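Local coordinates for high affinity transport system protein p37 (Mycoplasma hyorhinis, PDB 3EKI) that binds thiamine diphosphate on the extracytoplasmic side of the membrane and is part of a high-affinity transport system, probably for that cofactor, at residues F214-I219 with I336-I341. Residues are numbered along the deposited sequence; the frame is centred on the assembly and turned at random.
Sequences FYRGMI and IVTNPI. With TPP (thiamine diphosphate), chain B.
Arg-216 reaches across to the bend at Thr-338 to Pro-340. Its CB lies 3.6 Å from Thr-338 OG1, CG passes beside Thr-338 O, and CD sits between that oxygen and Val-337 CG2. The extended chain (chi2 176°, chi3 -167°) carries NE out past Val-337. NH1 bonds Thr-338 O, 3.1 Å away and in the guanidinium plane, and also Lys-160 O; NE meets Asp-155 in a salt bridge, which probably compensates the buried positive charge, and NH2 bonds Lys-158 O weakly. Pro-340 CB lies over one face, toward its rim, the proline ring giving the flat group an apolar surface.

Where the register slips, Thr-338 OG1 accepts from Gly-217 N (2.9 Å) and donates to Asn-339 O, a double task suited to a hydroxyl. Its CG2 packs on Gly-217 C at 3.5 Å, where a CB on residue 217 would be tight. Gly-217 to Ile-219 and Ile-336 to Val-337 belong to antiparallel strands of a mixed sheet in this periplasmic-binding-protein-like fold; the other ends lead toward the ligand pocket. There Tyr-215 and Ile-341 pair through both backbone N-H groups. Tyrosine offers thiamine diphosphate a flat face, over which C6 lies, and a hydroxyl donating to O1B at 2.6 Å.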
loop_
_atom_site.group_PDB
_atom_site.type_symbol
_atom_site.label_atom_id
_atom_site.label_comp_id
_atom_site.label_asym_id
_atom_site.label_seq_id
_atom_site.Cartn_x
_atom_site.Cartn_y
_atom_site.Cartn_z
ATOM N N PHE A 214 2.218 -7.807 -4.706
ATOM C CA PHE A 214 0.842 -7.504 -4.345
ATOM C C PHE A 214 0.752 -7.045 -2.895
ATOM O O PHE A 214 1.692 -7.233 -2.110
ATOM C CB PHE A 214 -0.008 -8.760 -4.541
ATOM C CG PHE A 214 0.366 -9.875 -3.567
ATOM C CD1 PHE A 214 -0.251 -10.089 -2.341
ATOM C CD2 PHE A 214 1.395 -10.743 -3.900
ATOM C CE1 PHE A 214 0.170 -11.076 -1.473
ATOM C CE2 PHE A 214 1.816 -11.744 -3.061
ATOM C CZ PHE A 214 1.196 -11.917 -1.854
ATOM N N TYR A 215 -0.401 -6.543 -2.485
ATOM C CA TYR A 215 -0.754 -6.347 -1.088
ATOM C C TYR A 215 -2.273 -6.541 -1.017
ATOM O O TYR A 215 -2.979 -6.664 -2.027
ATOM C CB TYR A 215 -0.309 -5.021 -0.485
ATOM C CG TYR A 215 -1.108 -3.815 -0.929
ATOM C CD1 TYR A 215 -1.229 -3.482 -2.278
ATOM C CD2 TYR A 215 -1.745 -2.996 -0.018
ATOM C CE1 TYR A 215 -1.950 -2.383 -2.692
ATOM C CE2 TYR A 215 -2.479 -1.904 -0.405
ATOM C CZ TYR A 215 -2.580 -1.594 -1.743
ATOM O OH TYR A 215 -3.322 -0.508 -2.123
ATOM N N ARG A 216 -2.767 -6.580 0.206
ATOM C CA ARG A 216 -4.186 -6.730 0.482
ATOM C C ARG A 216 -4.653 -5.727 1.530
ATOM O O ARG A 216 -3.858 -5.103 2.237
ATOM C CB ARG A 216 -4.501 -8.123 1.041
ATOM C CG ARG A 216 -4.002 -9.287 0.216
ATOM C CD ARG A 216 -4.326 -10.583 0.969
ATOM N NE ARG A 216 -3.601 -11.667 0.347
ATOM C CZ ARG A 216 -3.991 -12.460 -0.631
ATOM N NH1 ARG A 216 -5.202 -12.308 -1.168
ATOM N NH2 ARG A 216 -3.145 -13.398 -1.050
ATOM N N GLY A 217 -5.962 -5.568 1.679
ATOM C CA GLY A 217 -6.567 -4.960 2.826
ATOM C C GLY A 217 -6.967 -6.058 3.830
ATOM O O GLY A 217 -6.734 -7.241 3.591
ATOM N N MET A 218 -7.530 -5.577 4.930
ATOM C CA MET A 218 -8.010 -6.536 5.936
ATOM C C MET A 218 -9.137 -5.902 6.720
ATOM O O MET A 218 -9.255 -4.684 6.793
ATOM C CB MET A 218 -6.895 -6.957 6.866
ATOM C CG MET A 218 -6.338 -5.878 7.755
ATOM S SD MET A 218 -5.011 -6.470 8.812
ATOM C CE MET A 218 -5.907 -7.519 9.937
ATOM N N ILE A 219 -9.972 -6.746 7.307
ATOM C CA ILE A 219 -11.046 -6.299 8.169
ATOM C C ILE A 219 -10.757 -6.773 9.604
ATOM O O ILE A 219 -10.588 -7.973 9.760
ATOM C CB ILE A 219 -12.416 -6.833 7.714
ATOM C CG1 ILE A 219 -12.753 -6.394 6.282
ATOM C CG2 ILE A 219 -13.521 -6.443 8.681
ATOM C CD1 ILE A 219 -14.012 -6.934 5.674
ATOM N N ILE A 336 -10.927 -11.196 8.317
ATOM C CA ILE A 336 -10.664 -11.707 6.995
ATOM C C ILE A 336 -9.768 -10.694 6.269
ATOM O O ILE A 336 -9.836 -9.513 6.622
ATOM C CB ILE A 336 -11.954 -11.953 6.200
ATOM C CG1 ILE A 336 -11.794 -12.779 4.928
ATOM C CG2 ILE A 336 -12.668 -10.642 5.912
ATOM C CD1 ILE A 336 -13.083 -13.305 4.349
ATOM N N VAL A 337 -8.947 -11.181 5.350
ATOM C CA VAL A 337 -8.215 -10.229 4.493
ATOM C C VAL A 337 -8.954 -10.080 3.171
ATOM O O VAL A 337 -10.032 -10.659 2.958
ATOM C CB VAL A 337 -6.754 -10.616 4.268
ATOM C CG1 VAL A 337 -6.082 -10.665 5.653
ATOM C CG2 VAL A 337 -6.559 -11.904 3.514
ATOM N N THR A 338 -8.412 -9.309 2.240
ATOM C CA THR A 338 -9.083 -9.110 0.963
ATOM C C THR A 338 -8.348 -9.822 -0.167
ATOM O O THR A 338 -7.346 -10.489 0.030
ATOM C CB THR A 338 -9.197 -7.623 0.594
ATOM O OG1 THR A 338 -7.889 -7.114 0.214
ATOM C CG2 THR A 338 -9.683 -6.761 1.751
ATOM N N ASN A 339 -8.871 -9.661 -1.383
ATOM C CA ASN A 339 -8.232 -10.088 -2.611
ATOM C C ASN A 339 -7.020 -9.173 -2.837
ATOM O O ASN A 339 -6.975 -8.084 -2.279
ATOM C CB ASN A 339 -9.194 -10.034 -3.784
ATOM C CG ASN A 339 -10.396 -10.948 -3.670
ATOM O OD1 ASN A 339 -10.312 -12.009 -3.067
ATOM N ND2 ASN A 339 -11.502 -10.514 -4.265
ATOM N N PRO A 340 -6.058 -9.680 -3.595
ATOM C CA PRO A 340 -4.800 -8.939 -3.775
ATOM C C PRO A 340 -4.737 -8.034 -4.995
ATOM O O PRO A 340 -5.306 -8.365 -6.037
ATOM C CB PRO A 340 -3.855 -10.116 -3.966
ATOM C CG PRO A 340 -4.647 -11.093 -4.773
ATOM C CD PRO A 340 -6.068 -10.967 -4.278
ATOM N N ILE A 341 -4.015 -6.913 -4.825
ATOM C CA ILE A 341 -3.783 -6.024 -5.987
ATOM C C ILE A 341 -2.318 -5.638 -6.036
ATOM O O ILE A 341 -1.585 -5.844 -5.068
ATOM C CB ILE A 341 -4.659 -4.768 -5.927
ATOM C CG1 ILE A 341 -4.383 -3.848 -4.746
ATOM C CG2 ILE A 341 -6.131 -5.179 -5.985
ATOM C CD1 ILE A 341 -5.117 -2.520 -4.781
HETATM N "N1'" TPP B . 5.837 -0.736 4.596
HETATM C "C2'" TPP B . 6.463 0.358 5.095
HETATM C CM2 TPP B . 7.882 0.202 5.654
HETATM N "N3'" TPP B . 5.858 1.559 5.089
HETATM C "C4'" TPP B . 4.645 1.690 4.488
HETATM N "N4'" TPP B . 4.103 2.908 4.417
HETATM C "C5'" TPP B . 3.955 0.564 4.019
HETATM C "C6'" TPP B . 4.604 -0.662 4.102
HETATM C "C7'" TPP B . 2.545 0.583 3.409
HETATM N N3 TPP B . 2.474 0.803 1.954
HETATM C C2 TPP B . 3.344 1.522 1.246
HETATM S S1 TPP B . 2.889 1.487 -0.442
HETATM C C5 TPP B . 1.485 0.500 -0.114
HETATM C C4 TPP B . 1.391 0.346 1.256
HETATM C CM4 TPP B . 0.400 -0.650 1.895
HETATM C C6 TPP B . 0.458 0.078 -1.170
HETATM C C7 TPP B . -0.451 1.255 -1.536
HETATM O O7 TPP B . -1.219 1.632 -0.374
HETATM P PA TPP B . -1.873 3.062 -0.141
HETATM O O1A TPP B . -2.284 3.161 1.281
HETATM O O2A TPP B . -0.944 4.147 -0.606
HETATM O O3A TPP B . -3.095 3.193 -1.130
HETATM P PB TPP B . -4.603 2.712 -0.857
HETATM O O1B TPP B . -4.641 1.227 -0.669
HETATM O O2B TPP B . -5.373 3.164 -2.161
HETATM O O3B TPP B . -5.218 3.535 0.353
#